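Local coordinates for ceramide very long chain fatty acid hydroxylase SCS7 (Saccharomyces cerevisiae, PDB 4ZR1), which catalyses the 2-hydroxylation of very long chain fatty acids in ceramides, drawing electrons from cytochrome b5, probably at a dimetal centre within the membrane-embedded fold, at residues S45-Y48 with K49-F53; R58-L61 with M62-L65; R82-K86 with G87-L91; F223-V226 with C227-E230. All blocks are in the same frame, centred on the assembly; numbering follows the deposited sequence.

Contact 1: S45-Y48 with K49-F53; sequences SNDY and KKHKF
Asp47 holds CG anti to its backbone nitrogen (chi1 -178°), while His51, one turn later, turns its ring back beside its own N (chi1 -57°), and the two side chains meet at about a right angle. The carboxylate comes to the rim of the imidazole: Asp47 OD1 lies 3.4 Å from His51 CD2, near the ring plane, with the two planes inclined by 53°. CG of Lys50 rides over the centre of one ring face, 4.0 Å above the plane of His51. Beneath them the backbone runs as an ordinary alpha-helix, whose bond from His51 N to Asp47 O (3.1 Å) sets the spacing of the pair. The helix then ends: Lys52 N still reaches Tyr48 O at 2.8 Å, but Lys52 itself has positive phi and turns the chain away toward Phe53. Were His51 replaced by an alanine, the Asp47 carboxylate is likely to lose its flat neighbour, and Lys50 CG the ring beneath it. The buried carboxylate finds its charged partner in Arg82, with which OD1 forms a salt bridge. The same oxygen also meets a carbon at the histidine's ring edge, so that the aspartate is gripped by arginine and merely flanked by imidazole.

Contact 2: R58-L61 with M62-L65; sequences RPLL and MQIL
Gln63 folds its flat amide back against the residues that lead into its own helix, so that Pro59 O lies nearly in the plane of the amide while Gln63 NE2 stands well above the plane of the proline carbonyl. The hydrogen bond between Gln63 NE2 and Pro59 O is 3.0 Å long and fairly straight, although its donor approaches off the carbonyl lone pairs. CB of Arg58 and CD2 of Leu60 flank the amide nitrogen. Past CG the glutamine is extended, which gives it the length to span the first turn, and its other end, OE1, accepts a hydrogen bond from the backbone N of Asp55. The arrangement is a side-chain-to-backbone tie at the start of the short helix 60-65, with proline just before the first turn. Within that turn Ile64 N divides itself between Leu60 O and Leu61 O, both bonds weak, whereas Leu65 N meets Leu61 O at 2.9 Å and 171°, the alpha-helical pattern. Ile64 keeps CG1 beside its backbone N (chi1 -62°), which lays that branch over Leu60 O. Leu60 and Ile64 both pack on Phe171 of helix 164-179, the helix of the zinc ligands His174, His177 and His178.

Contact 3: R82-K86 with G87-L91; sequences RHYGK and GSAPL
Tyr84 lays its ring across Ala89, whose CA sits 3.6 Å from the ring centroid and only 7° off the normal, a CH-pi contact over the middle of the face. Its methyl adds an apolar contact, Ala89 CB lying 3.5 Å from Tyr84 CD1. Over the same face Ala89 N comes near Tyr84 CD2, while the carbonyl carbon of Gly87 stands at the ring edge. Further out, the pyrrolidine of Pro90 crosses the tyrosine at about a right angle, its CD 3.9 Å from Tyr84 OH. Tyr84 points its ring across the bend by keeping CG anti to the backbone N (chi1 -168°). No hydrogen bond joins the two segments, so the aromatic ring fills the inside of the turn. Gly85 lets the chain double back: at its backbone angles a CB would press on the carbonyl oxygen of Tyr84. In the second shell Tyr44 lies nearly parallel to the Tyr84 ring, and Ser88 OG bonds to Asp183. The bend belongs to the connection between helices 71-78 and 106-125; one arm bonds through the Arg82 backbone to Tyr179 of helix 164-179, and Pro90 and Leu91 of the other bond through their backbone to Leu60 and Leu61 of helix 60-65.

Contact 4: F223-V226 with C227-E230; sequences FGYV and CYDE
Phe223 turns a face of its ring to Cys227, one helical turn further on, in a sulfur-aromatic contact. Cys227 SG is 3.7 Å from the ring centroid of Phe223 and 24° off the normal, offset toward the rim so that CE2 and CZ are its nearest ring atoms. The torsions make this possible: Phe223 has CG anti to its backbone N, whereas the cysteine keeps its sulfur beside its own N (chi1 -67°) and so points it back up the helix. On another side of the helix Tyr225 spans to Asp229 with its hydroxyl, the ring and carboxylate planes 59° apart and the side chains crossing at a slant. Tyr225 OH donates a weak hydrogen bond to Asp229 OD2 at 2.7 Å, and the same oxygen accepts a hydrogen bond from Met189 N, so two donors share OD2. Tyr228 leans against Tyr225 through CD2, 4.1 Å from Tyr225 CD1, and also sets a ring edge in plane with Tyr225 O. Unbroken i to i+4 backbone bonds, such as Asp229 N to Tyr225 O at 3.1 Å, hold these side chains in step. With a phenylalanine at Tyr225 the hydroxyl is gone, and Asp229 OD2 would probably be left to Met189 N alone of the two donors described. The turn belongs to transmembrane helix 211-236: Tyr225 stacks on Phe194 of helix 191-208, Tyr228 meets Trp142 of helix 128-154 close to the zinc ligand His232, and Val226 and Glu230 lie against helix 106-125.

Read from the N terminus, the four contacts follow in series; each is local and closes before the next opens, so none nests in or crosses another. Contact 1 ends the helix 44-51, and contact 2 starts the next helix, 60-65, their centres about 15 Å apart. Contact 3, a bend in the connection that leads on to the first transmembrane helix, touches both: Arg82 reaches the helix of contact 1, and the backbone of Pro90 and Leu91 probably bonds to Leu60 and Leu61 of contact 2. Together they join helices 44-51 and 60-65 to that connection, probably on the cytoplasmic side. Contact 4 stands apart in transmembrane helix 211-236, on the other side of the chain's centre from contacts 1 and 2.

Contact 1: S45-Y48 with K49-F53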
# COMPACT_ATOMS: atom_id res chain seq x y z
N SER A 45 -3.49 17.99 18.44
CA SER A 45 -2.60 18.96 19.09
C SER A 45 -1.43 18.30 19.80
O SER A 45 -0.28 18.71 19.63
CB SER A 45 -3.37 19.82 20.10
OG SER A 45 -4.13 20.81 19.45
N ASN A 46 -1.71 17.28 20.60
CA ASN A 46 -0.66 16.60 21.34
C ASN A 46 0.38 16.04 20.38
O ASN A 46 1.59 16.22 20.58
CB ASN A 46 -1.25 15.50 22.22
CG ASN A 46 -0.27 15.02 23.28
OD1 ASN A 46 0.73 15.68 23.57
ND2 ASN A 46 -0.56 13.87 23.88
N ASP A 47 -0.11 15.38 19.34
CA ASP A 47 0.74 14.69 18.38
C ASP A 47 1.66 15.65 17.62
O ASP A 47 2.83 15.33 17.38
CB ASP A 47 -0.14 13.89 17.40
CG ASP A 47 0.66 13.11 16.40
OD1 ASP A 47 1.15 12.01 16.74
OD2 ASP A 47 0.79 13.60 15.25
N TYR A 48 1.14 16.81 17.23
CA TYR A 48 1.96 17.79 16.53
C TYR A 48 3.04 18.33 17.46
O TYR A 48 4.21 18.41 17.10
CB TYR A 48 1.11 18.92 15.99
CG TYR A 48 1.85 19.95 15.16
CD1 TYR A 48 2.36 19.63 13.91
CD2 TYR A 48 2.00 21.27 15.62
CE1 TYR A 48 3.02 20.58 13.15
CE2 TYR A 48 2.65 22.22 14.86
CZ TYR A 48 3.16 21.87 13.62
OH TYR A 48 3.81 22.80 12.86
N LYS A 49 2.65 18.69 18.68
CA LYS A 49 3.59 19.24 19.64
C LYS A 49 4.65 18.21 20.02
O LYS A 49 5.82 18.54 20.19
CB LYS A 49 2.86 19.74 20.88
CG LYS A 49 3.78 20.33 21.94
CD LYS A 49 4.52 21.54 21.40
CE LYS A 49 5.32 22.25 22.49
NZ LYS A 49 6.18 23.34 21.95
N LYS A 50 4.24 16.95 20.15
CA LYS A 50 5.15 15.91 20.61
C LYS A 50 6.18 15.51 19.55
O LYS A 50 7.37 15.47 19.84
CB LYS A 50 4.37 14.68 21.07
CG LYS A 50 5.24 13.60 21.71
CD LYS A 50 4.43 12.49 22.35
CE LYS A 50 5.33 11.40 22.92
NZ LYS A 50 4.56 10.29 23.55
N HIS A 51 5.74 15.24 18.33
CA HIS A 51 6.63 14.70 17.31
C HIS A 51 7.09 15.74 16.29
O HIS A 51 8.01 15.49 15.51
CB HIS A 51 5.96 13.52 16.59
CG HIS A 51 5.53 12.43 17.52
ND1 HIS A 51 6.42 11.55 18.10
CD2 HIS A 51 4.30 12.06 17.96
CE1 HIS A 51 5.76 10.69 18.86
NE2 HIS A 51 4.47 10.98 18.79
N LYS A 52 6.45 16.91 16.30
CA LYS A 52 6.84 18.03 15.45
C LYS A 52 6.85 17.63 13.97
O LYS A 52 7.77 17.97 13.23
CB LYS A 52 8.21 18.58 15.87
CG LYS A 52 8.21 19.33 17.20
CD LYS A 52 9.48 20.16 17.39
CE LYS A 52 9.19 21.66 17.32
NZ LYS A 52 10.42 22.49 17.15
N PHE A 53 5.81 16.92 13.55
CA PHE A 53 5.76 16.37 12.20
C PHE A 53 4.65 17.01 11.35
O PHE A 53 4.84 18.06 10.75
CB PHE A 53 5.58 14.86 12.27
CG PHE A 53 5.63 14.17 10.94
CD1 PHE A 53 6.67 14.41 10.06
CD2 PHE A 53 4.67 13.23 10.59
CE1 PHE A 53 6.73 13.76 8.83
CE2 PHE A 53 4.72 12.58 9.37
CZ PHE A 53 5.75 12.84 8.49

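Contact 2: R58-L61 with M62-L65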
# COMPACT_ATOMS: atom_id res chain seq x y z
N ARG A 58 -4.86 19.92 9.83
CA ARG A 58 -4.68 20.77 8.66
C ARG A 58 -4.33 19.89 7.47
O ARG A 58 -3.71 18.84 7.65
CB ARG A 58 -3.59 21.81 8.93
CG ARG A 58 -3.88 22.78 10.06
CD ARG A 58 -4.87 23.84 9.63
NE ARG A 58 -4.88 24.99 10.53
CZ ARG A 58 -5.94 25.40 11.21
NH1 ARG A 58 -5.85 26.48 11.99
NH2 ARG A 58 -7.09 24.77 11.11
N PRO A 59 -4.72 20.30 6.25
CA PRO A 59 -4.46 19.48 5.05
C PRO A 59 -2.99 19.05 4.99
O PRO A 59 -2.10 19.89 5.17
CB PRO A 59 -4.83 20.40 3.88
CG PRO A 59 -5.83 21.37 4.46
CD PRO A 59 -5.42 21.56 5.92
N LEU A 60 -2.76 17.76 4.75
CA LEU A 60 -1.44 17.14 4.91
C LEU A 60 -0.48 17.38 3.76
O LEU A 60 0.73 17.49 3.95
CB LEU A 60 -1.61 15.63 5.13
CG LEU A 60 -2.34 15.20 6.41
CD1 LEU A 60 -2.62 13.71 6.40
CD2 LEU A 60 -1.53 15.58 7.63
N LEU A 61 -1.02 17.47 2.55
CA LEU A 61 -0.18 17.52 1.36
C LEU A 61 0.64 18.81 1.21
O LEU A 61 1.84 18.75 0.96
CB LEU A 61 -1.06 17.30 0.13
CG LEU A 61 -0.40 16.72 -1.10
CD1 LEU A 61 0.32 15.43 -0.75
CD2 LEU A 61 -1.49 16.45 -2.11
N MET A 62 0.01 19.98 1.36
CA MET A 62 0.76 21.23 1.24
C MET A 62 1.75 21.33 2.39
O MET A 62 2.85 21.87 2.26
CB MET A 62 -0.17 22.45 1.23
CG MET A 62 -0.67 22.82 -0.17
SD MET A 62 0.65 23.33 -1.30
CE MET A 62 -0.25 23.55 -2.83
N GLN A 63 1.33 20.79 3.51
CA GLN A 63 2.11 20.76 4.73
C GLN A 63 3.43 19.99 4.48
O GLN A 63 4.45 20.28 5.10
CB GLN A 63 1.26 20.11 5.81
CG GLN A 63 1.44 20.59 7.19
CD GLN A 63 0.57 19.83 8.16
OE1 GLN A 63 1.02 19.45 9.24
NE2 GLN A 63 -0.68 19.62 7.80
N ILE A 64 3.39 19.03 3.56
CA ILE A 64 4.56 18.26 3.15
C ILE A 64 5.37 18.97 2.07
O ILE A 64 6.60 19.02 2.14
CB ILE A 64 4.16 16.87 2.60
CG1 ILE A 64 3.47 16.03 3.67
CG2 ILE A 64 5.38 16.11 2.08
CD1 ILE A 64 3.00 14.69 3.14
N LEU A 65 4.66 19.49 1.07
CA LEU A 65 5.27 20.27 -0.01
C LEU A 65 6.05 21.50 0.48
O LEU A 65 7.01 21.92 -0.15
CB LEU A 65 4.19 20.72 -1.00
CG LEU A 65 3.50 19.62 -1.79
CD1 LEU A 65 2.44 20.20 -2.70
CD2 LEU A 65 4.51 18.85 -2.60

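Contact 3: R82-K86 with G87-L91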
# COMPACT_ATOMS: atom_id res chain seq x y z
N ARG A 82 -0.73 6.97 12.81
CA ARG A 82 -1.69 7.72 13.59
C ARG A 82 -3.08 7.28 13.17
O ARG A 82 -3.22 6.41 12.30
CB ARG A 82 -1.52 9.23 13.40
CG ARG A 82 -0.15 9.66 12.89
CD ARG A 82 0.92 9.66 13.97
NE ARG A 82 2.24 9.93 13.41
CZ ARG A 82 3.13 10.73 13.97
NH1 ARG A 82 4.31 10.94 13.39
NH2 ARG A 82 2.84 11.34 15.11
N HIS A 83 -4.11 7.85 13.77
CA HIS A 83 -5.49 7.58 13.38
C HIS A 83 -6.31 8.86 13.46
O HIS A 83 -6.34 9.53 14.49
CB HIS A 83 -6.10 6.48 14.27
CG HIS A 83 -7.43 5.99 13.79
ND1 HIS A 83 -7.60 5.36 12.57
CD2 HIS A 83 -8.66 6.05 14.35
CE1 HIS A 83 -8.87 5.05 12.41
NE2 HIS A 83 -9.53 5.46 13.48
N TYR A 84 -6.97 9.21 12.36
CA TYR A 84 -7.79 10.43 12.31
C TYR A 84 -9.10 10.29 13.07
O TYR A 84 -9.72 11.29 13.44
CB TYR A 84 -8.07 10.82 10.86
CG TYR A 84 -8.65 12.20 10.70
CD1 TYR A 84 -7.85 13.34 10.87
CD2 TYR A 84 -9.98 12.39 10.36
CE1 TYR A 84 -8.37 14.61 10.72
CE2 TYR A 84 -10.51 13.66 10.20
CZ TYR A 84 -9.70 14.77 10.39
OH TYR A 84 -10.22 16.03 10.24
N GLY A 85 -9.53 9.06 13.29
CA GLY A 85 -10.82 8.79 13.90
C GLY A 85 -11.77 8.20 12.87
O GLY A 85 -11.34 7.55 11.93
N LYS A 86 -13.06 8.43 13.05
CA LYS A 86 -14.05 7.76 12.22
C LYS A 86 -14.05 8.32 10.80
O LYS A 86 -14.53 7.67 9.87
CB LYS A 86 -15.44 7.86 12.86
CG LYS A 86 -15.68 6.77 13.90
CD LYS A 86 -17.06 6.87 14.51
CE LYS A 86 -17.45 5.57 15.21
NZ LYS A 86 -18.27 5.84 16.43
N GLY A 87 -13.50 9.52 10.63
CA GLY A 87 -13.46 10.16 9.33
C GLY A 87 -12.13 9.99 8.61
O GLY A 87 -11.28 9.18 9.00
N SER A 88 -11.94 10.77 7.54
CA SER A 88 -10.70 10.73 6.76
C SER A 88 -9.99 12.07 6.80
O SER A 88 -10.58 13.10 6.47
CB SER A 88 -10.99 10.34 5.31
OG SER A 88 -11.49 9.01 5.22
N ALA A 89 -8.71 12.06 7.17
CA ALA A 89 -7.89 13.28 7.22
C ALA A 89 -7.85 14.01 5.88
O ALA A 89 -7.84 13.39 4.82
CB ALA A 89 -6.47 12.95 7.67
N PRO A 90 -7.85 15.34 5.92
CA PRO A 90 -7.81 16.10 4.67
C PRO A 90 -6.43 16.09 4.02
O PRO A 90 -5.43 16.29 4.70
CB PRO A 90 -8.19 17.51 5.12
CG PRO A 90 -7.69 17.59 6.54
CD PRO A 90 -7.89 16.22 7.11
N LEU A 91 -6.37 15.84 2.71
CA LEU A 91 -5.10 15.92 2.00
C LEU A 91 -4.97 17.28 1.31
O LEU A 91 -3.90 17.88 1.31
CB LEU A 91 -4.95 14.78 0.97
CG LEU A 91 -4.92 13.36 1.54
CD1 LEU A 91 -4.40 12.36 0.52
CD2 LEU A 91 -4.09 13.29 2.79

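Contact 4: F223-V226 with C227-E230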
# COMPACT_ATOMS: atom_id res chain seq x y z
N PHE A 223 -6.32 -9.06 -12.98
CA PHE A 223 -7.16 -9.78 -12.01
C PHE A 223 -6.41 -9.98 -10.70
O PHE A 223 -6.98 -9.87 -9.61
CB PHE A 223 -7.60 -11.13 -12.57
CG PHE A 223 -8.38 -11.97 -11.59
CD1 PHE A 223 -9.72 -11.71 -11.34
CD2 PHE A 223 -7.78 -13.03 -10.93
CE1 PHE A 223 -10.44 -12.48 -10.45
CE2 PHE A 223 -8.50 -13.80 -10.05
CZ PHE A 223 -9.83 -13.53 -9.81
N GLY A 224 -5.12 -10.27 -10.81
CA GLY A 224 -4.26 -10.42 -9.66
C GLY A 224 -4.15 -9.14 -8.88
O GLY A 224 -4.16 -9.17 -7.65
N TYR A 225 -4.07 -8.01 -9.59
CA TYR A 225 -4.04 -6.71 -8.92
C TYR A 225 -5.31 -6.49 -8.09
O TYR A 225 -5.24 -6.06 -6.94
CB TYR A 225 -3.89 -5.55 -9.91
CG TYR A 225 -4.44 -4.29 -9.30
CD1 TYR A 225 -3.76 -3.63 -8.28
CD2 TYR A 225 -5.68 -3.78 -9.70
CE1 TYR A 225 -4.28 -2.49 -7.68
CE2 TYR A 225 -6.21 -2.64 -9.11
CZ TYR A 225 -5.50 -2.00 -8.10
OH TYR A 225 -6.02 -0.89 -7.50
N VAL A 226 -6.47 -6.77 -8.70
CA VAL A 226 -7.75 -6.61 -8.02
C VAL A 226 -7.86 -7.50 -6.79
O VAL A 226 -8.38 -7.08 -5.75
CB VAL A 226 -8.92 -6.91 -8.96
CG1 VAL A 226 -10.24 -6.79 -8.20
CG2 VAL A 226 -8.87 -5.95 -10.16
N CYS A 227 -7.36 -8.73 -6.89
CA CYS A 227 -7.35 -9.62 -5.74
C CYS A 227 -6.47 -9.05 -4.63
O CYS A 227 -6.85 -9.08 -3.47
CB CYS A 227 -6.88 -11.01 -6.14
SG CYS A 227 -8.03 -11.88 -7.24
N TYR A 228 -5.31 -8.53 -5.01
CA TYR A 228 -4.39 -7.90 -4.06
C TYR A 228 -5.01 -6.75 -3.23
O TYR A 228 -4.92 -6.76 -1.99
CB TYR A 228 -3.16 -7.36 -4.80
CG TYR A 228 -2.49 -6.20 -4.09
CD1 TYR A 228 -1.63 -6.42 -3.02
CD2 TYR A 228 -2.71 -4.88 -4.49
CE1 TYR A 228 -1.01 -5.37 -2.35
CE2 TYR A 228 -2.10 -3.83 -3.84
CZ TYR A 228 -1.26 -4.07 -2.77
OH TYR A 228 -0.65 -3.02 -2.12
N ASP A 229 -5.61 -5.77 -3.89
CA ASP A 229 -6.08 -4.55 -3.23
C ASP A 229 -7.28 -4.86 -2.36
O ASP A 229 -7.44 -4.30 -1.29
CB ASP A 229 -6.44 -3.47 -4.24
CG ASP A 229 -5.80 -2.10 -3.93
OD1 ASP A 229 -5.18 -1.92 -2.84
OD2 ASP A 229 -5.91 -1.20 -4.79
N GLU A 230 -8.15 -5.75 -2.85
CA GLU A 230 -9.29 -6.23 -2.07
C GLU A 230 -8.79 -7.01 -0.87
O GLU A 230 -9.20 -6.75 0.26
CB GLU A 230 -10.21 -7.09 -2.92
CG GLU A 230 -10.86 -6.31 -4.04
CD GLU A 230 -11.58 -5.07 -3.53
OE1 GLU A 230 -12.64 -5.20 -2.89
OE2 GLU A 230 -11.08 -3.96 -3.76